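Local coordinates for protein putative NAD(P)H nitroreductase MhqN (Bacillus subtilis, PDB 3BEM) that is a putative homodimeric FMN-dependent NAD(P)H nitroreductase that may contribute to the breakdown of aromatic compounds, at residues N41-L46 and A159-D164; A175-L180 and F186-M191. The protein carries 3 engineered substitutions. All coordinates share one frame; numbering follows the deposited sequence. Where two conformers were deposited one is given.

Interaction 1: residues N41-L46 and A159-D164; sequences NEMFEL and AAAGWD. Engineered in segment 159-164: A159 (natural residue Lys), A160 (natural residue Glu), A161 (natural residue Lys).
M43 and A161 mark the closest approach of the two backbones, with CA atoms 7.7 Å apart. One side is a turn of helix 37-47. The other is the C-terminal end of helix 136-161, the long helix of this nitroreductase fold, which closes in a Schellman motif at G162 before the chain enters strand 164-168. The evidence for the motif is the positive phi of G162, 91°, together with two bonds back into the last turn, one of them G162 N to A159 O at 3.0 Å. Any CB at these backbone angles would collide with A161 O, which is reason enough for a glycine at G162.

The contact is small, 135 Å² in all, and apolar. M43, a selenomethionine, reaches out from helix 37-47: CG lies anti to the carbonyl carbon (chi1 -57°) and the chain beyond it is extended, which carries CE past the helix surface to the indole of W163. There the two side chains cross at about a right angle, and the methyl approaches the five-membered ring obliquely. A161 is an engineered alanine where the natural sequence has lysine; A161 CB lies 4.1 Å from M43 CE and also sits in the plane of the W163 ring, at its edge. F154, S157 and A158 of helix 136-161, with I35 and I194, pack further round M43, whereas K196 makes a cation-pi contact with W163. On the adjoining surface, N41 OD1 is hydrogen-bonded to the Y217 hydroxyl of the second subunit. M43 CE is 3.4 Å from W163 CD1 and 3.7 Å from W163 NE1, on the pyrrole part of the indole.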
loop_
_atom_site.group_PDB
_atom_site.type_symbol
_atom_site.label_atom_id
_atom_site.label_comp_id
_atom_site.label_asym_id
_atom_site.label_seq_id
_atom_site.Cartn_x
_atom_site.Cartn_y
_atom_site.Cartn_z
ATOM N N ASN B 41 1.125 16.962 9.744
ATOM C CA ASN B 41 -0.283 16.804 10.024
ATOM C C ASN B 41 -1.171 16.995 8.771
ATOM O O ASN B 41 -2.114 16.261 8.559
ATOM C CB ASN B 41 -0.702 17.768 11.135
ATOM C CG ASN B 41 -0.244 17.319 12.529
ATOM O OD1 ASN B 41 0.053 16.141 12.793
ATOM N ND2 ASN B 41 -0.253 18.279 13.456
ATOM N N GLU B 42 -0.807 17.884 7.879
ATOM C CA GLU B 42 -1.507 18.003 6.619
ATOM C C GLU B 42 -1.464 16.722 5.753
ATOM O O GLU B 42 -2.482 16.309 5.210
ATOM C CB GLU B 42 -0.937 19.168 5.823
ATOM C CG GLU B 42 -1.614 19.345 4.472
ATOM C CD GLU B 42 -1.063 20.496 3.654
ATOM O OE1 GLU B 42 -0.003 21.059 3.997
ATOM O OE2 GLU B 42 -1.694 20.825 2.633
HETATM N N MSE B 43 -0.315 16.061 5.719
HETATM C CA MSE B 43 -0.184 14.817 5.021
HETATM C C MSE B 43 -1.020 13.728 5.709
HETATM O O MSE B 43 -1.691 12.933 5.056
HETATM C CB MSE B 43 1.303 14.408 4.928
HETATM C CG MSE B 43 2.133 15.434 4.276
HETATM SE SE MSE B 43 4.019 14.919 4.472
HETATM C CE MSE B 43 4.802 16.631 4.299
ATOM N N PHE B 44 -0.998 13.715 7.051
ATOM C CA PHE B 44 -1.699 12.690 7.820
ATOM C C PHE B 44 -3.225 12.848 7.716
ATOM O O PHE B 44 -3.956 11.859 7.827
ATOM C CB PHE B 44 -1.220 12.658 9.255
ATOM C CG PHE B 44 0.155 12.086 9.439
ATOM C CD1 PHE B 44 0.489 10.841 8.928
ATOM C CD2 PHE B 44 1.114 12.777 10.187
ATOM C CE1 PHE B 44 1.779 10.299 9.118
ATOM C CE2 PHE B 44 2.399 12.238 10.382
ATOM C CZ PHE B 44 2.691 10.998 9.872
ATOM N N GLU B 45 -3.719 14.076 7.480
ATOM C CA GLU B 45 -5.166 14.247 7.219
ATOM C C GLU B 45 -5.598 13.483 5.960
ATOM O O GLU B 45 -6.715 12.953 5.893
ATOM C CB GLU B 45 -5.533 15.710 7.097
ATOM C CG GLU B 45 -5.495 16.442 8.392
ATOM C CD GLU B 45 -6.626 16.149 9.404
ATOM O OE1 GLU B 45 -7.725 15.732 9.005
ATOM O OE2 GLU B 45 -6.412 16.381 10.625
ATOM N N LEU B 46 -4.723 13.436 4.953
ATOM C CA LEU B 46 -5.032 12.654 3.775
ATOM C C LEU B 46 -4.907 11.164 4.039
ATOM O O LEU B 46 -5.721 10.374 3.581
ATOM C CB LEU B 46 -4.104 13.035 2.596
ATOM C CG LEU B 46 -4.241 14.475 2.117
ATOM C CD1 LEU B 46 -3.274 14.696 0.941
ATOM C CD2 LEU B 46 -5.661 14.869 1.731
ATOM N N ALA B 159 4.725 13.803 -1.578
ATOM C CA ALA B 159 5.107 14.234 -2.915
ATOM C C ALA B 159 4.282 15.423 -3.363
ATOM O O ALA B 159 4.808 16.400 -3.900
ATOM C CB ALA B 159 4.954 13.075 -3.922
ATOM N N ALA B 160 2.989 15.362 -3.085
ATOM C CA ALA B 160 2.101 16.435 -3.426
ATOM C C ALA B 160 2.444 17.705 -2.667
ATOM O O ALA B 160 2.210 18.851 -3.173
ATOM C CB ALA B 160 0.670 16.058 -3.204
ATOM N N ALA B 161 3.009 17.534 -1.480
ATOM C CA ALA B 161 3.381 18.663 -0.629
ATOM C C ALA B 161 4.756 19.188 -0.927
ATOM O O ALA B 161 5.123 20.246 -0.395
ATOM C CB ALA B 161 3.232 18.305 0.881
ATOM N N GLY B 162 5.452 18.555 -1.859
ATOM C CA GLY B 162 6.762 18.992 -2.275
ATOM C C GLY B 162 7.935 18.386 -1.530
ATOM O O GLY B 162 9.080 18.875 -1.675
ATOM N N TRP B 163 7.699 17.285 -0.828
ATOM C CA TRP B 163 8.759 16.603 -0.089
ATOM C C TRP B 163 9.158 15.297 -0.794
ATOM O O TRP B 163 8.340 14.655 -1.489
ATOM C CB TRP B 163 8.280 16.296 1.323
ATOM C CG TRP B 163 8.083 17.492 2.169
ATOM C CD1 TRP B 163 6.948 18.257 2.264
ATOM C CD2 TRP B 163 9.046 18.099 3.046
ATOM N NE1 TRP B 163 7.144 19.297 3.135
ATOM C CE2 TRP B 163 8.420 19.224 3.644
ATOM C CE3 TRP B 163 10.366 17.797 3.391
ATOM C CZ2 TRP B 163 9.082 20.050 4.559
ATOM C CZ3 TRP B 163 11.014 18.608 4.293
ATOM C CH2 TRP B 163 10.378 19.730 4.869
ATOM N N ASP B 164 10.382 14.860 -0.542
ATOM C CA ASP B 164 10.860 13.550 -0.993
ATOM C C ASP B 164 10.787 12.526 0.133
ATOM O O ASP B 164 10.922 12.858 1.295
ATOM C CB ASP B 164 12.290 13.671 -1.495
ATOM C CG ASP B 164 12.376 14.654 -2.633
ATOM O OD1 ASP B 164 11.629 14.462 -3.653
ATOM O OD2 ASP B 164 13.101 15.641 -2.502
#

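Interaction 2: residues A175-L180 and F186-M191; sequences AVKRIL and FEVVMM
K177 reaches from helix 175-180 across V188 to the first residue of strand 186-191. From CB, CG leaves anti to the carbonyl carbon (chi1 -68°), and K177 CG packs 3.5 Å from V188 CG2. The chain then bends at chi2 and chi3, which turns it along V188 toward the F186 carbonyl: CD of K177 is 3.9 Å from both V188 CG2 and F186 O, and CE is 3.6 Å from F186 O. At the tip, K177 NZ donates a 2.7 Å hydrogen bond to F186 O; the C=O...donor angle of 162° places it nearly along the C=O axis. NZ also makes a weak hydrogen bond to D183 O in the connection between helix and strand. Cut back to an alanine, this position would probably leave F186 O without its lysine donor and open a gap beside V188 CG2.

Nearer the sheet, V176 CG1 faces V188 CG1 at 4.5 Å. M191, a selenomethionine modelled in two conformers, places CE near V176 CG2, a contact that is correspondingly doubtful. L91 and F171 add to this apolar layer. The segment axes pass 9.8 Å apart at 115°, so the helix lies across its strand. V189 and M190 both face V92, forming a classic beta bulge, and helix 173-180 packs on the antiparallel sheet of the alpha+beta nitroreductase fold, against the strand that follows it in the chain.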
loop_
_atom_site.group_PDB
_atom_site.type_symbol
_atom_site.label_atom_id
_atom_site.label_comp_id
_atom_site.label_asym_id
_atom_site.label_seq_id
_atom_site.Cartn_x
_atom_site.Cartn_y
_atom_site.Cartn_z
ATOM N N ALA B 175 15.154 -4.209 17.134
ATOM C CA ALA B 175 15.959 -3.110 17.625
ATOM C C ALA B 175 15.182 -1.795 17.636
ATOM O O ALA B 175 15.264 -0.991 18.599
ATOM C CB ALA B 175 17.218 -2.989 16.781
ATOM N N VAL B 176 14.461 -1.544 16.539
ATOM C CA VAL B 176 13.643 -0.351 16.435
ATOM C C VAL B 176 12.613 -0.351 17.535
ATOM O O VAL B 176 12.361 0.676 18.166
ATOM C CB VAL B 176 12.961 -0.248 15.037
ATOM C CG1 VAL B 176 11.890 0.856 15.022
ATOM C CG2 VAL B 176 14.046 -0.015 13.945
ATOM N N LYS B 177 11.983 -1.503 17.783
ATOM C CA LYS B 177 10.965 -1.536 18.840
ATOM C C LYS B 177 11.602 -1.236 20.205
ATOM O O LYS B 177 10.998 -0.520 21.044
ATOM C CB LYS B 177 10.193 -2.853 18.873
ATOM C CG LYS B 177 9.288 -3.077 17.668
ATOM C CD LYS B 177 7.882 -3.549 18.000
ATOM C CE LYS B 177 7.713 -5.041 17.944
ATOM N NZ LYS B 177 6.256 -5.409 18.125
ATOM N N ARG B 178 12.794 -1.773 20.465
ATOM C CA ARG B 178 13.444 -1.493 21.755
ATOM C C ARG B 178 13.822 -0.019 21.874
ATOM O O ARG B 178 13.689 0.586 22.921
ATOM C CB ARG B 178 14.724 -2.274 21.940
ATOM C CG ARG B 178 14.554 -3.710 22.196
ATOM C CD ARG B 178 15.851 -4.290 22.733
ATOM N NE ARG B 178 16.933 -4.185 21.770
ATOM C CZ ARG B 178 17.090 -4.986 20.717
ATOM N NH1 ARG B 178 16.263 -6.000 20.493
ATOM N NH2 ARG B 178 18.114 -4.797 19.896
ATOM N N ILE B 179 14.369 0.550 20.816
ATOM C CA ILE B 179 14.785 1.948 20.866
ATOM C C ILE B 179 13.625 2.890 21.055
ATOM O O ILE B 179 13.746 3.871 21.788
ATOM C CB ILE B 179 15.574 2.337 19.595
ATOM C CG1 ILE B 179 16.889 1.583 19.519
ATOM C CG2 ILE B 179 15.834 3.833 19.516
ATOM C CD1 ILE B 179 17.427 1.560 18.106
ATOM N N LEU B 180 12.505 2.618 20.390
ATOM C CA LEU B 180 11.350 3.524 20.390
ATOM C C LEU B 180 10.248 3.112 21.345
ATOM O O LEU B 180 9.215 3.759 21.367
ATOM C CB LEU B 180 10.772 3.654 18.976
ATOM C CG LEU B 180 11.768 4.208 17.947
ATOM C CD1 LEU B 180 11.083 4.297 16.565
ATOM C CD2 LEU B 180 12.415 5.547 18.359
ATOM N N PHE B 186 2.057 -4.222 17.866
ATOM C CA PHE B 186 2.329 -3.520 16.624
ATOM C C PHE B 186 3.422 -4.189 15.846
ATOM O O PHE B 186 4.486 -4.457 16.394
ATOM C CB PHE B 186 2.707 -2.078 16.907
ATOM C CG PHE B 186 1.606 -1.301 17.537
ATOM C CD1 PHE B 186 0.552 -0.837 16.786
ATOM C CD2 PHE B 186 1.627 -1.059 18.889
ATOM C CE1 PHE B 186 -0.508 -0.149 17.397
ATOM C CE2 PHE B 186 0.603 -0.370 19.509
ATOM C CZ PHE B 186 -0.462 0.087 18.773
ATOM N N GLU B 187 3.135 -4.483 14.587
ATOM C CA GLU B 187 4.142 -4.832 13.625
ATOM C C GLU B 187 4.818 -3.580 13.081
ATOM O O GLU B 187 4.115 -2.630 12.741
ATOM C CB GLU B 187 3.473 -5.634 12.524
ATOM C CG GLU B 187 4.358 -6.117 11.434
ATOM C CD GLU B 187 5.159 -7.336 11.782
ATOM O OE1 GLU B 187 4.810 -8.061 12.762
ATOM O OE2 GLU B 187 6.194 -7.522 11.071
ATOM N N VAL B 188 6.158 -3.558 13.016
ATOM C CA VAL B 188 6.866 -2.475 12.363
ATOM C C VAL B 188 6.907 -2.798 10.853
ATOM O O VAL B 188 7.718 -3.602 10.383
ATOM C CB VAL B 188 8.272 -2.211 12.913
ATOM C CG1 VAL B 188 8.850 -0.949 12.273
ATOM C CG2 VAL B 188 8.276 -2.052 14.425
ATOM N N VAL B 189 5.952 -2.247 10.123
ATOM C CA VAL B 189 5.694 -2.637 8.737
ATOM C C VAL B 189 6.707 -2.020 7.757
ATOM O O VAL B 189 7.151 -2.678 6.847
ATOM C CB VAL B 189 4.259 -2.319 8.352
ATOM C CG1 VAL B 189 3.981 -2.546 6.804
ATOM C CG2 VAL B 189 3.248 -3.075 9.321
HETATM N N MSE B 190 7.083 -0.779 7.994
HETATM C CA MSE B 190 8.107 -0.113 7.204
HETATM C C MSE B 190 8.587 1.120 7.898
HETATM O O MSE B 190 7.991 1.564 8.863
HETATM C CB MSE B 190 7.643 0.203 5.761
HETATM C CG MSE B 190 6.744 1.233 5.446
HETATM SE SE MSE B 190 6.580 1.213 3.394
HETATM C CE MSE B 190 5.237 -0.129 3.540
HETATM N N MSE B 191 9.705 1.604 7.399
HETATM C CA MSE B 191 10.268 2.876 7.792
HETATM C C MSE B 191 10.166 3.798 6.563
HETATM O O MSE B 191 10.314 3.357 5.436
HETATM C CB MSE B 191 11.708 2.645 8.241
HETATM C CG MSE B 191 12.457 3.852 8.638
HETATM SE SE MSE B 191 14.313 3.277 9.139
HETATM C CE MSE B 191 13.746 2.206 10.618
#

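Overall arrangement
Interactions 1 and 2 lie on opposite sides of the chain's centre, their centres 22 Å apart and their nearest atoms about 10 Å apart, so they do not touch. Strand 186-195 connects them: its first six residues form part of interaction 2, and I194 near its far end packs on M43 and W163 of interaction 1. Strand 164-168, which begins at D164, lies beside it, and M168 pairs with M191 through the backbone. The M191 side chain lies about 7 Å from FMN and about 6 Å from that of Q80, an FMN-binding residue; in interaction 1, the W163 side chain is about 10 Å from that of R23, also FMN-binding. Both contacts also border the second subunit.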